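PDB 3KOP: uncharacterized protein from Arthrobacter sp., which is of unknown function, has a cyclophilin-like fold and belongs to the DUF3830 family. Local coordinates for residues E29-T34 against Q167-G172; K81-E86 against V97-F102; L39-D42 against T47-A50. All blocks are in the same frame, centred on the assembly; numbering follows the deposited sequence. Where two conformers were deposited one is given.

Contact 1: residues E29-T34 against Q167-G172; sequences EKRGVT and QDIWMG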
loop_
_atom_site.group_PDB
_atom_site.type_symbol
_atom_site.label_atom_id
_atom_site.label_comp_id
_atom_site.label_asym_id
_atom_site.label_seq_id
_atom_site.Cartn_x
_atom_site.Cartn_y
_atom_site.Cartn_z
ATOM N N GLU F 29 13.715 -30.716 -10.387
ATOM C CA GLU F 29 14.060 -32.059 -10.875
ATOM C C GLU F 29 14.945 -32.035 -12.094
ATOM O O GLU F 29 15.797 -32.894 -12.237
ATOM C CB GLU F 29 12.815 -32.832 -11.254
ATOM C CG GLU F 29 11.760 -32.930 -10.174
ATOM C CD GLU F 29 11.986 -34.053 -9.209
ATOM O OE1 GLU F 29 13.143 -34.485 -9.025
ATOM O OE2 GLU F 29 10.987 -34.514 -8.632
ATOM N N LYS F 30 14.719 -31.082 -12.995
ATOM C CA LYS F 30 15.477 -31.007 -14.237
ATOM C C LYS F 30 16.835 -30.403 -13.966
ATOM O O LYS F 30 17.861 -30.967 -14.355
ATOM C CB LYS F 30 14.726 -30.181 -15.275
ATOM C CG LYS F 30 15.393 -30.073 -16.621
ATOM C CD LYS F 30 14.466 -29.399 -17.608
ATOM C CE LYS F 30 15.136 -29.149 -18.967
ATOM N NZ LYS F 30 15.643 -27.742 -19.032
ATOM N N ARG F 31 16.879 -29.268 -13.289
ATOM C CA ARG F 31 18.187 -28.724 -12.906
ATOM C C ARG F 31 18.911 -29.572 -11.831
ATOM O O ARG F 31 20.115 -29.434 -11.638
ATOM C CB ARG F 31 18.058 -27.265 -12.479
ATOM C CG ARG F 31 17.676 -26.324 -13.627
ATOM C CD ARG F 31 17.107 -25.035 -13.129
ATOM N NE ARG F 31 16.903 -24.097 -14.225
ATOM C CZ ARG F 31 15.906 -24.154 -15.100
ATOM N NH1 ARG F 31 14.947 -25.075 -15.002
ATOM N NH2 ARG F 31 15.843 -23.250 -16.073
ATOM N N GLY F 32 18.189 -30.429 -11.118
ATOM C CA GLY F 32 18.804 -31.278 -10.110
ATOM C C GLY F 32 19.346 -30.529 -8.912
ATOM O O GLY F 32 20.402 -30.874 -8.385
ATOM N N VAL F 33 18.611 -29.524 -8.447
ATOM C CA VAL F 33 19.024 -28.736 -7.304
ATOM C C VAL F 33 18.027 -28.938 -6.183
ATOM O O VAL F 33 16.807 -28.847 -6.414
ATOM C CB VAL F 33 19.115 -27.232 -7.670
ATOM C CG1 VAL F 33 19.539 -26.385 -6.460
ATOM C CG2 VAL F 33 20.075 -27.042 -8.829
ATOM N N THR F 34 18.539 -29.219 -4.986
ATOM C CA THR F 34 17.708 -29.456 -3.809
ATOM C C THR F 34 18.164 -28.579 -2.653
ATOM O O THR F 34 19.359 -28.363 -2.444
ATOM C CB THR F 34 17.783 -30.934 -3.336
ATOM O OG1 THR F 34 17.313 -31.789 -4.389
ATOM C CG2 THR F 34 16.920 -31.172 -2.129
ATOM N N GLN F 167 17.150 -17.960 -10.417
ATOM C CA GLN F 167 17.561 -16.933 -11.367
ATOM C C GLN F 167 17.652 -17.554 -12.774
ATOM O O GLN F 167 17.250 -16.931 -13.749
ATOM C CB GLN F 167 18.884 -16.263 -10.955
ATOM C CG GLN F 167 18.882 -15.523 -9.591
ATOM C CD GLN F 167 18.148 -14.183 -9.570
ATOM O OE1 GLN F 167 17.547 -13.758 -10.544
ATOM N NE2 GLN F 167 18.194 -13.522 -8.415
ATOM N N ASP F 168 18.127 -18.783 -12.863
ATOM C CA ASP F 168 18.213 -19.472 -14.109
ATOM C C ASP F 168 16.800 -19.846 -14.632
ATOM O O ASP F 168 16.589 -19.882 -15.834
ATOM C CB ASP F 168 19.094 -20.722 -13.957
ATOM C CG ASP F 168 19.319 -21.422 -15.277
ATOM O OD1 ASP F 168 20.082 -20.888 -16.078
ATOM O OD2 ASP F 168 18.714 -22.473 -15.526
ATOM N N ILE F 169 15.835 -20.119 -13.749
ATOM C CA ILE F 169 14.448 -20.253 -14.202
ATOM C C ILE F 169 13.943 -18.921 -14.777
ATOM O O ILE F 169 13.279 -18.888 -15.817
ATOM C CB ILE F 169 13.522 -20.778 -13.092
ATOM C CG1 ILE F 169 13.893 -22.216 -12.770
ATOM C CG2 ILE F 169 12.037 -20.654 -13.488
ATOM C CD1 ILE F 169 13.234 -22.761 -11.488
ATOM N N TRP F 170 14.286 -17.823 -14.117
ATOM C CA TRP F 170 13.865 -16.500 -14.554
ATOM C C TRP F 170 14.420 -16.206 -15.971
ATOM O O TRP F 170 13.665 -15.823 -16.861
ATOM C CB TRP F 170 14.295 -15.444 -13.517
ATOM C CG TRP F 170 14.087 -14.045 -13.963
ATOM C CD1 TRP F 170 12.937 -13.500 -14.462
ATOM C CD2 TRP F 170 15.051 -12.983 -13.931
ATOM N NE1 TRP F 170 13.142 -12.161 -14.782
ATOM C CE2 TRP F 170 14.426 -11.826 -14.456
ATOM C CE3 TRP F 170 16.392 -12.904 -13.534
ATOM C CZ2 TRP F 170 15.099 -10.602 -14.587
ATOM C CZ3 TRP F 170 17.051 -11.669 -13.652
ATOM C CH2 TRP F 170 16.399 -10.547 -14.182
HETATM N N MSE F 171 15.723 -16.408 -16.179
HETATM C CA MSE F 171 16.359 -16.106 -17.467
HETATM C C MSE F 171 16.233 -17.219 -18.507
HETATM O O MSE F 171 16.201 -16.923 -19.706
HETATM C CB MSE F 171 17.854 -15.796 -17.268
HETATM C CG MSE F 171 18.093 -14.552 -16.376
HETATM SE SE MSE F 171 17.281 -12.971 -17.166
HETATM C CE MSE F 171 18.135 -13.049 -18.903
ATOM N N GLY F 172 16.208 -18.475 -18.055
ATOM C CA GLY F 172 16.264 -19.655 -18.928
ATOM C C GLY F 172 14.949 -20.396 -19.084
ATOM O O GLY F 172 14.840 -21.289 -19.922
#

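Contact 2: residues K81-E86 against V97-F102; sequences KEPGAE and VCYFTF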
loop_
_atom_site.group_PDB
_atom_site.type_symbol
_atom_site.label_atom_id
_atom_site.label_comp_id
_atom_site.label_asym_id
_atom_site.label_seq_id
_atom_site.Cartn_x
_atom_site.Cartn_y
_atom_site.Cartn_z
ATOM N N LYS F 81 -9.084 -30.431 5.521
ATOM C CA LYS F 81 -9.525 -29.044 5.525
ATOM C C LYS F 81 -8.355 -28.078 5.484
ATOM O O LYS F 81 -7.289 -28.324 6.057
ATOM C CB LYS F 81 -10.445 -28.725 6.708
ATOM C CG LYS F 81 -9.845 -28.830 8.085
ATOM C CD LYS F 81 -10.789 -28.240 9.154
ATOM C CE LYS F 81 -11.141 -26.774 8.854
ATOM N NZ LYS F 81 -11.589 -25.986 10.060
ATOM N N GLU F 82 -8.572 -26.973 4.796
ATOM C CA GLU F 82 -7.543 -25.981 4.635
ATOM C C GLU F 82 -7.159 -25.424 5.981
ATOM O O GLU F 82 -7.981 -25.327 6.886
ATOM C CB GLU F 82 -8.000 -24.883 3.677
ATOM C CG GLU F 82 -8.116 -25.347 2.257
ATOM C CD GLU F 82 -6.841 -25.914 1.714
ATOM O OE1 GLU F 82 -5.825 -25.180 1.641
ATOM O OE2 GLU F 82 -6.845 -27.116 1.339
ATOM N N PRO F 83 -5.887 -25.057 6.136
ATOM C CA PRO F 83 -5.420 -24.597 7.432
ATOM C C PRO F 83 -5.955 -23.231 7.841
ATOM O O PRO F 83 -5.943 -22.909 9.020
ATOM C CB PRO F 83 -3.883 -24.556 7.265
ATOM C CG PRO F 83 -3.640 -24.438 5.843
ATOM C CD PRO F 83 -4.807 -25.129 5.141
ATOM N N GLY F 84 -6.401 -22.431 6.875
ATOM C CA GLY F 84 -6.715 -21.035 7.133
ATOM C C GLY F 84 -5.476 -20.197 7.397
ATOM O O GLY F 84 -4.350 -20.706 7.373
ATOM N N ALA F 85 -5.693 -18.920 7.674
ATOM C CA ALA F 85 -4.571 -17.971 7.902
ATOM C C ALA F 85 -3.726 -18.429 9.098
ATOM O O ALA F 85 -4.237 -18.657 10.191
ATOM C CB ALA F 85 -5.074 -16.528 8.106
ATOM N N GLU F 86 -2.426 -18.593 8.870
ATOM C CA GLU F 86 -1.513 -19.044 9.933
ATOM C C GLU F 86 -0.110 -18.526 9.632
ATOM O O GLU F 86 0.427 -18.800 8.537
ATOM C CB GLU F 86 -1.503 -20.585 9.992
ATOM C CG GLU F 86 -0.922 -21.157 11.276
ATOM C CD GLU F 86 -0.792 -22.701 11.276
ATOM O OE1 GLU F 86 -0.410 -23.280 10.240
ATOM O OE2 GLU F 86 -1.046 -23.303 12.339
ATOM N N VAL F 97 9.175 -20.387 2.947
ATOM C CA VAL F 97 8.369 -21.307 2.187
ATOM C C VAL F 97 6.939 -21.073 2.579
ATOM O O VAL F 97 6.568 -21.135 3.779
ATOM C CB VAL F 97 8.788 -22.802 2.367
ATOM C CG1 VAL F 97 7.978 -23.682 1.421
ATOM C CG2 VAL F 97 10.292 -22.996 2.163
ATOM N N CYS F 98 6.118 -20.755 1.579
ATOM C CA CYS F 98 4.746 -20.307 1.817
ATOM C C CYS F 98 3.664 -21.214 1.232
ATOM O O CYS F 98 3.867 -21.866 0.203
ATOM C CB CYS F 98 4.570 -18.914 1.233
ATOM S SG CYS F 98 5.420 -17.628 2.176
ATOM N N TYR F 99 2.505 -21.185 1.875
ATOM C CA TYR F 99 1.317 -21.917 1.462
ATOM C C TYR F 99 0.195 -20.903 1.263
ATOM O O TYR F 99 -0.083 -20.091 2.159
ATOM C CB TYR F 99 0.952 -22.915 2.551
ATOM C CG TYR F 99 -0.259 -23.828 2.350
ATOM C CD1 TYR F 99 -1.557 -23.321 2.271
ATOM C CD2 TYR F 99 -0.119 -25.188 2.362
ATOM C CE1 TYR F 99 -2.634 -24.158 2.162
ATOM C CE2 TYR F 99 -1.193 -26.033 2.248
ATOM C CZ TYR F 99 -2.445 -25.523 2.125
ATOM O OH TYR F 99 -3.539 -26.380 2.044
ATOM N N PHE F 100 -0.448 -20.975 0.095
ATOM C CA PHE F 100 -1.632 -20.186 -0.215
ATOM C C PHE F 100 -2.751 -21.109 -0.667
ATOM O O PHE F 100 -2.521 -22.049 -1.471
ATOM C CB PHE F 100 -1.389 -19.237 -1.403
ATOM C CG PHE F 100 -0.154 -18.376 -1.287
ATOM C CD1 PHE F 100 1.117 -18.873 -1.632
ATOM C CD2 PHE F 100 -0.259 -17.045 -0.907
ATOM C CE1 PHE F 100 2.238 -18.067 -1.569
ATOM C CE2 PHE F 100 0.886 -16.219 -0.864
ATOM C CZ PHE F 100 2.114 -16.734 -1.172
ATOM N N THR F 101 -3.957 -20.816 -0.195
ATOM C CA THR F 101 -5.186 -21.463 -0.701
ATOM C C THR F 101 -5.853 -20.515 -1.699
ATOM O O THR F 101 -6.120 -19.362 -1.366
ATOM C CB THR F 101 -6.147 -21.739 0.462
ATOM O OG1 THR F 101 -5.524 -22.658 1.377
ATOM C CG2 THR F 101 -7.491 -22.291 -0.016
ATOM N N PHE F 102 -6.065 -20.995 -2.920
ATOM C CA PHE F 102 -6.762 -20.256 -3.961
ATOM C C PHE F 102 -7.949 -21.075 -4.475
ATOM O O PHE F 102 -8.072 -22.266 -4.171
ATOM C CB PHE F 102 -5.809 -20.002 -5.132
ATOM C CG PHE F 102 -4.720 -19.032 -4.830
ATOM C CD1 PHE F 102 -5.024 -17.704 -4.498
ATOM C CD2 PHE F 102 -3.388 -19.414 -4.902
ATOM C CE1 PHE F 102 -3.992 -16.779 -4.220
ATOM C CE2 PHE F 102 -2.366 -18.502 -4.642
ATOM C CZ PHE F 102 -2.671 -17.180 -4.290
HETATM O O HOH W 1 -4.767 -28.652 0.949
HETATM O O HOH W 2 -6.242 -21.872 4.163
#

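Contact 3: residues L39-D42 against T47-A50; sequences LLDD and TSKA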
loop_
_atom_site.group_PDB
_atom_site.type_symbol
_atom_site.label_atom_id
_atom_site.label_comp_id
_atom_site.label_asym_id
_atom_site.label_seq_id
_atom_site.Cartn_x
_atom_site.Cartn_y
_atom_site.Cartn_z
ATOM N N LEU F 39 10.543 -27.401 8.964
ATOM C CA LEU F 39 9.124 -27.216 9.031
ATOM C C LEU F 39 8.771 -26.487 10.326
ATOM O O LEU F 39 9.251 -26.860 11.373
ATOM C CB LEU F 39 8.489 -28.589 8.988
ATOM C CG LEU F 39 7.376 -28.838 8.046
ATOM C CD1 LEU F 39 7.687 -28.346 6.631
ATOM C CD2 LEU F 39 7.059 -30.360 8.052
ATOM N N LEU F 40 7.934 -25.447 10.243
ATOM C CA LEU F 40 7.692 -24.554 11.373
ATOM C C LEU F 40 6.500 -25.054 12.210
ATOM O O LEU F 40 5.423 -24.436 12.255
ATOM C CB LEU F 40 7.496 -23.110 10.902
ATOM C CG LEU F 40 8.700 -22.462 10.196
ATOM C CD1 LEU F 40 8.266 -21.074 9.713
ATOM C CD2 LEU F 40 10.014 -22.406 11.069
ATOM N N ASP F 41 6.725 -26.203 12.855
ATOM C CA ASP F 41 5.705 -26.848 13.701
ATOM C C ASP F 41 5.332 -26.016 14.902
ATOM O O ASP F 41 4.221 -26.151 15.402
ATOM C CB ASP F 41 6.174 -28.242 14.137
ATOM C CG ASP F 41 6.060 -29.250 13.029
ATOM O OD1 ASP F 41 4.960 -29.363 12.492
ATOM O OD2 ASP F 41 7.039 -29.932 12.699
ATOM N N ASP F 42 6.238 -25.152 15.364
ATOM C CA ASP F 42 5.923 -24.234 16.474
ATOM C C ASP F 42 4.918 -23.126 16.090
ATOM O O ASP F 42 3.906 -22.980 16.728
ATOM C CB ASP F 42 7.196 -23.639 17.125
ATOM C CG ASP F 42 8.137 -22.906 16.139
ATOM O OD1 ASP F 42 8.000 -22.947 14.872
ATOM O OD2 ASP F 42 9.085 -22.283 16.676
ATOM N N THR F 47 -0.478 -25.756 9.051
ATOM C CA THR F 47 0.004 -25.794 7.668
ATOM C C THR F 47 1.134 -26.821 7.515
ATOM O O THR F 47 1.210 -27.519 6.495
ATOM C CB THR F 47 0.518 -24.389 7.233
ATOM O OG1 THR F 47 -0.466 -23.404 7.565
ATOM C CG2 THR F 47 0.837 -24.344 5.764
ATOM N N SER F 48 2.008 -26.914 8.527
ATOM C CA SER F 48 3.123 -27.860 8.485
ATOM C C SER F 48 2.591 -29.291 8.417
ATOM O O SER F 48 3.068 -30.100 7.615
ATOM C CB SER F 48 4.043 -27.706 9.686
ATOM O OG SER F 48 4.675 -26.427 9.704
ATOM N N LYS F 49 1.571 -29.573 9.229
ATOM C CA LYS F 49 0.933 -30.899 9.208
ATOM C C LYS F 49 0.273 -31.186 7.875
ATOM O O LYS F 49 0.428 -32.299 7.329
ATOM C CB LYS F 49 -0.110 -31.004 10.330
ATOM C CG LYS F 49 -0.962 -32.292 10.277
ATOM C CD LYS F 49 -1.784 -32.446 11.535
ATOM C CE LYS F 49 -2.784 -33.618 11.394
ATOM N NZ LYS F 49 -2.100 -34.922 10.982
ATOM N N ALA F 50 -0.498 -30.213 7.373
ATOM C CA ALA F 50 -1.276 -30.391 6.135
ATOM C C ALA F 50 -0.324 -30.735 4.996
ATOM O O ALA F 50 -0.590 -31.667 4.198
ATOM C CB ALA F 50 -2.108 -29.143 5.777
#

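Contact 1: residues E29-T34 against Q167-G172
A salt bridge between Arg-31 and Asp-168 ties the turn joining strands 23-28 and 33-39 to the last turns of helix 159-172. Arg-31 runs extended from CG to NE and brings its guanidinium edge to the carboxylate, with the two planes 61° apart. Arg-31 NE donates to Asp-168 OD2 over 2.8 Å, meeting the anti lone pair, the one away from OD1; the N-H...O angle of 145° makes the bond somewhat bent. Arg-31 NH2 adds a weak bond to the same Asp-168 OD2 at 3.0 Å, so one oxygen takes both donors. Ile-169 covers one face of the guanidinium, its CG1 lying 3.6 Å from Arg-31 CZ. Arg-31 NH1 forms a second salt bridge with Glu-177 and NH2 bonds the carbonyl of Gly-173, which together probably fix the rotation of the group. Asp-168 OD1 is salt-bridged to Arg-175 of a neighbouring subunit, so the contact lies next to a subunit interface. Gly-32 and Val-33, both facing Leu-28, form a G1 beta bulge just after Arg-31, where strand 33-39 begins; Val-33 packs on Met-162 and Ala-165 of helix 159-172, and Ile-169 reaches Leu-28 of strand 23-28.

Contact 2: residues K81-E86 against V97-F102
Two hydroxyls converge on one carboxylate oxygen here: Tyr-99 and Thr-101, two residues apart on strand 96-103 and both directed at the loop, donate to Glu-82. The bond from Tyr-99 OH to Glu-82 OE1 is 2.6 Å long and reaches the syn side of that oxygen, 31° out of the carboxylate plane. Thr-101 OG1 comes to the anti side of Glu-82 OE1, also at 2.6 Å and 20° out of plane. The glutamate chain is bent at its second torsion, which turns the carboxylate back toward the strand although its CB does not point there. The carboxylate and ring planes are only moderately inclined to each other, with OE1 at the ring's edge. Two short bonds grip the one oxygen and hold the carboxylate in place.

The strand belongs to the antiparallel sheet of the cyclophilin-like fold, flanked by strands 125-132 and 145-157, while residues 81-86 lie in the connection from strand 70-76 to strand 88-89. Tyr-99 is buried, its ring also packing on Thr-47 and Val-51 of helix 45-54.

Apolar contact comes from Pro-83. Its CG sits over one face of the Tyr-99 ring, 4.3 Å from the centroid and 28° off the normal, a CH-pi contact; Pro-83 CD approaches Tyr-99 CE1 at 3.8 Å.

Waters extend the polar network at two places. One donates to both Glu-82 OE2 and Tyr-99 OH, joining the second carboxylate oxygen to the phenol. Another donates to Thr-101 OG1 and accepts a weak bond from Gly-84 N. Beyond the segments, Asn-150 of strand 145-157 bonds Gly-84 O through its ND2 and Glu-86 N through its OD1.

Contact 3: residues L39-D42 against T47-A50
Ser-48 is the residue of helix 45-54 that meets the preceding loop, and Leu-39, Leu-40 and Asp-41 gather round its short side chain. The apolar part is small. Leu-39 CG lies 3.9 Å from Ser-48 CB, and one methyl, Leu-39 CD2, comes within 4.0 Å of Ser-48 O. Leu-39 also packs against Phe-152 and Ala-153 of strand 145-157.

Strand 33-39 ends at Leu-39, and a short loop leads into helix 45-54. Leu-40 is the centre of an inverse gamma turn, with a weak backbone bond from Asp-41 N to Leu-39 O. The backbones of the two segments come closest at Asp-41 and Ser-48, CA to CA 5.9 Å. The strand end and the first part of the helix thus form a tight strand-to-helix connection on the cyclophilin-like sheet, to which Leu-40 is still joined by backbone bonding with Phe-152.

Among the polar atoms, Ser-48 OG stands 3.3 Å from Leu-40 O, but its hydroxyl is bonded to the carbonyl of Ala-44, four residues back and just before the helix begins, and weakly to that of Phe-152. Its first torsion (chi1 -64°) sets OG beside the backbone N, on the side of the Ala-44 carbonyl. Asp-41 presents OD1 to the methylene, 3.4 Å from Ser-48 CB, a polar-to-carbon contact. The strongest partner of this carboxylate is Arg-22, whose NH2 forms a salt bridge with the same OD1. Arg-22 also shares backbone hydrogen bonding with Leu-39, and Asp-41 touches Met-20, anchoring the loop to the segment just before strand 23-28.

How the contacts relate
Contacts 2 and 3 are neighbours, their centres 11 Å apart, and Thr-47 joins them: its OG1 lies 2.7 Å from Glu-86 OE1, a probable hydrogen bond, and its CG2 packs 3.5 Å from Tyr-99 CB. Helix 45-54 therefore meets the loop 39-42 through Ser-48 and the loop 81-86 and strand 96-103 through the adjacent Thr-47. Contact 1 lies across the centre of the chain, about 25 Å from contact 2 and 26 Å from contact 3 between centres, and touches neither. Strand 33-39 nevertheless runs from contact 1 to the start of contact 3, while contacts 1 and 2 reach the same antiparallel sheet.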